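Local coordinates for trwC protein (Escherichia coli, PDB 1OMH) that probably nicks plasmid DNA at the origin of transfer during bacterial conjugation, this chain being its N-terminal relaxase domain in complex with that DNA, at residues Ala109-Gln120 / Val195-Lys206. Sequence-based numbering, arbitrary orientation.
Sequences AHDRAVARTLEQ and VYNAELAHELQK
Both His110 and Tyr196 set their rings anti to their own backbone N (chi1 near 165°), which carries both to the same buried side of the helix pair, where His110 ND1 meets Tyr196 OH at 2.8 Å. The hydroxyl lies at the edge of the imidazole, in its plane; either group could be the donor. On the other side, Glu203 folds back at chi2 (-59°), placing its carboxylate beside two arginines, whose long, extended chains can span the gap from helix 104-122. Arg112 NH1 takes Glu203 OE1 on the syn side at 3.0 Å, tilted out of the carboxylate plane, the two flat groups standing perpendicular. Arg116 NH1 forks between Glu203 OE2 at 2.7 Å, approached from above the carboxylate plane, and Glu199 OE2 at 2.8 Å, approached on the anti side but also tilted. Lys206 NZ reaches Glu203 OE2 from the opposite face, so two oxygens serve three cations. Were Glu203 replaced by an alanine, Arg112 and Lys206 would probably lose their carboxylate here, leaving Arg116 to Glu199 and the positive charges poorly screened.

Between these polar flanks the axes of the two segments, inclined at 144° between their N-to-C directions, approach to 8.3 Å because small residues line the seam: Ala109 CB rests 3.6 Å from Glu203 CB, and Ala113 CB touches Tyr196 CD1. Tyr196 is a knob among His110, Ala113, Val114 and Thr117, a place suited to a long, flat side chain with a polar end. Thr117 can sit buried here because its OG1 bonds back to Ala113 O.

His110 NE2 also bonds Thr162 OG1, and its side chain stands about 5 Å from that of His161, which binds zinc or copper in other crystals. Thus a charge network clamps the more exposed flank, while the buried histidine, gripped through both nitrogens, is fixed in rotation as a likely second-shell neighbour of the metal site.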
loop_
_atom_site.group_PDB
_atom_site.type_symbol
_atom_site.label_atom_id
_atom_site.label_comp_id
_atom_site.label_asym_id
_atom_site.label_seq_id
_atom_site.Cartn_x
_atom_site.Cartn_y
_atom_site.Cartn_z
ATOM N N ALA B 109 -9.210 -11.103 -5.005
ATOM C CA ALA B 109 -9.427 -10.041 -5.983
ATOM C C ALA B 109 -8.481 -8.875 -5.697
ATOM O O ALA B 109 -7.864 -8.319 -6.610
ATOM C CB ALA B 109 -10.876 -9.568 -5.940
ATOM N N HIS B 110 -8.377 -8.511 -4.424
ATOM C CA HIS B 110 -7.498 -7.431 -3.987
ATOM C C HIS B 110 -6.044 -7.789 -4.301
ATOM O O HIS B 110 -5.316 -6.990 -4.886
ATOM C CB HIS B 110 -7.664 -7.204 -2.477
ATOM C CG HIS B 110 -6.575 -6.379 -1.861
ATOM N ND1 HIS B 110 -6.549 -5.003 -1.926
ATOM C CD2 HIS B 110 -5.463 -6.745 -1.184
ATOM C CE1 HIS B 110 -5.465 -4.555 -1.314
ATOM N NE2 HIS B 110 -4.790 -5.593 -0.854
ATOM N N ASP B 111 -5.626 -8.992 -3.909
ATOM C CA ASP B 111 -4.260 -9.434 -4.156
ATOM C C ASP B 111 -3.899 -9.369 -5.638
ATOM O O ASP B 111 -2.798 -8.953 -5.995
ATOM C CB ASP B 111 -4.045 -10.864 -3.646
ATOM C CG ASP B 111 -4.125 -10.966 -2.135
ATOM O OD1 ASP B 111 -4.080 -9.918 -1.458
ATOM O OD2 ASP B 111 -4.217 -12.099 -1.617
ATOM N N ARG B 112 -4.822 -9.781 -6.501
ATOM C CA ARG B 112 -4.567 -9.748 -7.941
ATOM C C ARG B 112 -4.421 -8.313 -8.436
ATOM O O ARG B 112 -3.498 -8.005 -9.186
ATOM C CB ARG B 112 -5.700 -10.436 -8.703
ATOM C CG ARG B 112 -5.723 -11.948 -8.558
ATOM C CD ARG B 112 -6.971 -12.534 -9.208
ATOM N NE ARG B 112 -6.967 -13.994 -9.209
ATOM C CZ ARG B 112 -8.011 -14.740 -9.557
ATOM N NH1 ARG B 112 -9.145 -14.163 -9.927
ATOM N NH2 ARG B 112 -7.921 -16.062 -9.539
ATOM N N ALA B 113 -5.328 -7.437 -8.014
ATOM C CA ALA B 113 -5.264 -6.046 -8.438
ATOM C C ALA B 113 -3.928 -5.439 -8.018
ATOM O O ALA B 113 -3.335 -4.660 -8.765
ATOM C CB ALA B 113 -6.425 -5.253 -7.851
ATOM N N VAL B 114 -3.452 -5.808 -6.830
ATOM C CA VAL B 114 -2.169 -5.316 -6.334
ATOM C C VAL B 114 -1.026 -5.862 -7.198
ATOM O O VAL B 114 -0.144 -5.119 -7.604
ATOM C CB VAL B 114 -1.922 -5.746 -4.863
ATOM C CG1 VAL B 114 -0.502 -5.410 -4.456
ATOM C CG2 VAL B 114 -2.910 -5.033 -3.929
ATOM N N ALA B 115 -1.051 -7.162 -7.477
ATOM C CA ALA B 115 -0.003 -7.787 -8.281
ATOM C C ALA B 115 0.081 -7.197 -9.690
ATOM O O ALA B 115 1.171 -6.933 -10.195
ATOM C CB ALA B 115 -0.230 -9.298 -8.358
ATOM N N ARG B 116 -1.068 -6.987 -10.320
ATOM C CA ARG B 116 -1.094 -6.430 -11.667
ATOM C C ARG B 116 -0.606 -4.986 -11.697
ATOM O O ARG B 116 0.071 -4.566 -12.639
ATOM C CB ARG B 116 -2.507 -6.529 -12.241
ATOM C CG ARG B 116 -2.931 -7.961 -12.532
ATOM C CD ARG B 116 -4.413 -8.046 -12.840
ATOM N NE ARG B 116 -4.858 -9.427 -13.011
ATOM C CZ ARG B 116 -6.133 -9.799 -13.061
ATOM N NH1 ARG B 116 -7.095 -8.892 -12.952
ATOM N NH2 ARG B 116 -6.445 -11.078 -13.221
ATOM N N THR B 117 -0.936 -4.221 -10.662
ATOM C CA THR B 117 -0.503 -2.834 -10.615
ATOM C C THR B 117 1.010 -2.784 -10.432
ATOM O O THR B 117 1.692 -1.967 -11.052
ATOM C CB THR B 117 -1.187 -2.074 -9.467
ATOM O OG1 THR B 117 -2.608 -2.201 -9.600
ATOM C CG2 THR B 117 -0.817 -0.597 -9.501
ATOM N N LEU B 118 1.538 -3.671 -9.590
ATOM C CA LEU B 118 2.970 -3.700 -9.343
ATOM C C LEU B 118 3.749 -4.095 -10.595
ATOM O O LEU B 118 4.919 -3.740 -10.741
ATOM C CB LEU B 118 3.291 -4.651 -8.183
ATOM C CG LEU B 118 2.836 -4.153 -6.805
ATOM C CD1 LEU B 118 3.064 -5.227 -5.764
ATOM C CD2 LEU B 118 3.599 -2.882 -6.440
ATOM N N GLU B 119 3.109 -4.837 -11.490
ATOM C CA GLU B 119 3.768 -5.238 -12.730
ATOM C C GLU B 119 4.025 -3.973 -13.539
ATOM O O GLU B 119 5.067 -3.824 -14.168
ATOM C CB GLU B 119 2.882 -6.179 -13.544
ATOM C CG GLU B 119 2.828 -7.615 -13.046
ATOM C CD GLU B 119 2.034 -8.512 -13.979
ATOM O OE1 GLU B 119 2.446 -8.671 -15.148
ATOM O OE2 GLU B 119 0.996 -9.054 -13.552
ATOM N N GLN B 120 3.065 -3.058 -13.506
ATOM C CA GLN B 120 3.195 -1.811 -14.237
ATOM C C GLN B 120 4.155 -0.854 -13.551
ATOM O O GLN B 120 4.807 -0.030 -14.205
ATOM C CB GLN B 120 1.814 -1.184 -14.442
ATOM C CG GLN B 120 1.001 -1.988 -15.453
ATOM C CD GLN B 120 -0.360 -1.399 -15.756
ATOM O OE1 GLN B 120 -0.486 -0.216 -16.069
ATOM N NE2 GLN B 120 -1.390 -2.232 -15.680
ATOM N N VAL B 195 -5.044 2.134 -11.856
ATOM C CA VAL B 195 -4.882 0.776 -12.366
ATOM C C VAL B 195 -5.375 -0.234 -11.322
ATOM O O VAL B 195 -6.021 -1.232 -11.660
ATOM C CB VAL B 195 -3.404 0.465 -12.685
ATOM C CG1 VAL B 195 -3.263 -0.979 -13.136
ATOM C CG2 VAL B 195 -2.888 1.423 -13.766
ATOM N N TYR B 196 -5.052 0.016 -10.052
ATOM C CA TYR B 196 -5.493 -0.874 -8.974
ATOM C C TYR B 196 -7.018 -0.844 -8.935
ATOM O O TYR B 196 -7.679 -1.878 -8.858
ATOM C CB TYR B 196 -4.935 -0.401 -7.626
ATOM C CG TYR B 196 -5.625 -1.012 -6.420
ATOM C CD1 TYR B 196 -5.329 -2.310 -5.994
ATOM C CD2 TYR B 196 -6.585 -0.293 -5.718
ATOM C CE1 TYR B 196 -5.987 -2.878 -4.884
ATOM C CE2 TYR B 196 -7.245 -0.841 -4.622
ATOM C CZ TYR B 196 -6.945 -2.133 -4.209
ATOM O OH TYR B 196 -7.623 -2.667 -3.136
ATOM N N ASN B 197 -7.566 0.360 -8.997
ATOM C CA ASN B 197 -9.010 0.568 -8.974
ATOM C C ASN B 197 -9.699 -0.221 -10.095
ATOM O O ASN B 197 -10.680 -0.930 -9.860
ATOM C CB ASN B 197 -9.311 2.059 -9.136
ATOM C CG ASN B 197 -10.583 2.480 -8.432
ATOM O OD1 ASN B 197 -11.263 3.411 -8.864
ATOM N ND2 ASN B 197 -10.904 1.810 -7.330
ATOM N N ALA B 198 -9.182 -0.085 -11.313
ATOM C CA ALA B 198 -9.736 -0.773 -12.479
ATOM C C ALA B 198 -9.703 -2.292 -12.338
ATOM O O ALA B 198 -10.717 -2.957 -12.541
ATOM C CB ALA B 198 -8.976 -0.358 -13.747
ATOM N N GLU B 199 -8.531 -2.835 -12.009
ATOM C CA GLU B 199 -8.369 -4.271 -11.848
ATOM C C GLU B 199 -9.265 -4.819 -10.748
ATOM O O GLU B 199 -9.872 -5.885 -10.905
ATOM C CB GLU B 199 -6.913 -4.613 -11.525
ATOM C CG GLU B 199 -5.927 -4.281 -12.633
ATOM C CD GLU B 199 -6.065 -5.199 -13.827
ATOM O OE1 GLU B 199 -5.410 -4.935 -14.855
ATOM O OE2 GLU B 199 -6.824 -6.190 -13.738
ATOM N N LEU B 200 -9.339 -4.103 -9.628
ATOM C CA LEU B 200 -10.171 -4.547 -8.508
ATOM C C LEU B 200 -11.637 -4.620 -8.938
ATOM O O LEU B 200 -12.306 -5.634 -8.737
ATOM C CB LEU B 200 -10.043 -3.585 -7.320
ATOM C CG LEU B 200 -10.938 -3.926 -6.124
ATOM C CD1 LEU B 200 -10.579 -5.303 -5.600
ATOM C CD2 LEU B 200 -10.771 -2.867 -5.024
ATOM N N ALA B 201 -12.117 -3.535 -9.534
ATOM C CA ALA B 201 -13.491 -3.456 -10.004
ATOM C C ALA B 201 -13.788 -4.601 -10.971
ATOM O O ALA B 201 -14.844 -5.232 -10.895
ATOM C CB ALA B 201 -13.732 -2.116 -10.681
ATOM N N HIS B 202 -12.849 -4.876 -11.869
ATOM C CA HIS B 202 -13.024 -5.948 -12.840
ATOM C C HIS B 202 -13.159 -7.285 -12.120
ATOM O O HIS B 202 -14.049 -8.078 -12.421
ATOM C CB HIS B 202 -11.830 -5.992 -13.799
ATOM C CG HIS B 202 -11.923 -7.073 -14.831
ATOM N ND1 HIS B 202 -12.917 -7.108 -15.786
ATOM C CD2 HIS B 202 -11.149 -8.160 -15.056
ATOM C CE1 HIS B 202 -12.750 -8.167 -16.555
ATOM N NE2 HIS B 202 -11.683 -8.824 -16.134
ATOM N N GLU B 203 -12.269 -7.531 -11.166
ATOM C CA GLU B 203 -12.289 -8.773 -10.404
ATOM C C GLU B 203 -13.564 -8.915 -9.580
ATOM O O GLU B 203 -14.113 -10.015 -9.457
ATOM C CB GLU B 203 -11.075 -8.844 -9.477
ATOM C CG GLU B 203 -9.763 -9.033 -10.198
ATOM C CD GLU B 203 -9.744 -10.306 -11.018
ATOM O OE1 GLU B 203 -10.122 -11.367 -10.477
ATOM O OE2 GLU B 203 -9.347 -10.247 -12.199
ATOM N N LEU B 204 -14.021 -7.806 -9.009
ATOM C CA LEU B 204 -15.233 -7.803 -8.193
ATOM C C LEU B 204 -16.468 -8.078 -9.036
ATOM O O LEU B 204 -17.386 -8.781 -8.606
ATOM C CB LEU B 204 -15.389 -6.459 -7.476
ATOM C CG LEU B 204 -14.347 -6.196 -6.388
ATOM C CD1 LEU B 204 -14.519 -4.797 -5.827
ATOM C CD2 LEU B 204 -14.502 -7.243 -5.289
ATOM N N GLN B 205 -16.497 -7.517 -10.237
ATOM C CA GLN B 205 -17.633 -7.736 -11.114
ATOM C C GLN B 205 -17.698 -9.195 -11.547
ATOM O O GLN B 205 -18.779 -9.727 -11.761
ATOM C CB GLN B 205 -17.553 -6.798 -12.313
ATOM C CG GLN B 205 -18.002 -5.405 -11.938
ATOM C CD GLN B 205 -17.755 -4.386 -13.018
ATOM O OE1 GLN B 205 -18.328 -3.295 -12.992
ATOM N NE2 GLN B 205 -16.889 -4.724 -13.967
ATOM N N LYS B 206 -16.543 -9.846 -11.642
ATOM C CA LYS B 206 -16.506 -11.253 -12.020
ATOM C C LYS B 206 -17.143 -12.102 -10.928
ATOM O O LYS B 206 -17.562 -13.231 -11.173
ATOM C CB LYS B 206 -15.064 -11.721 -12.238
ATOM C CG LYS B 206 -14.655 -11.817 -13.691
ATOM C CD LYS B 206 -13.374 -12.629 -13.862
ATOM C CE LYS B 206 -12.163 -11.923 -13.278
ATOM N NZ LYS B 206 -10.902 -12.651 -13.604
#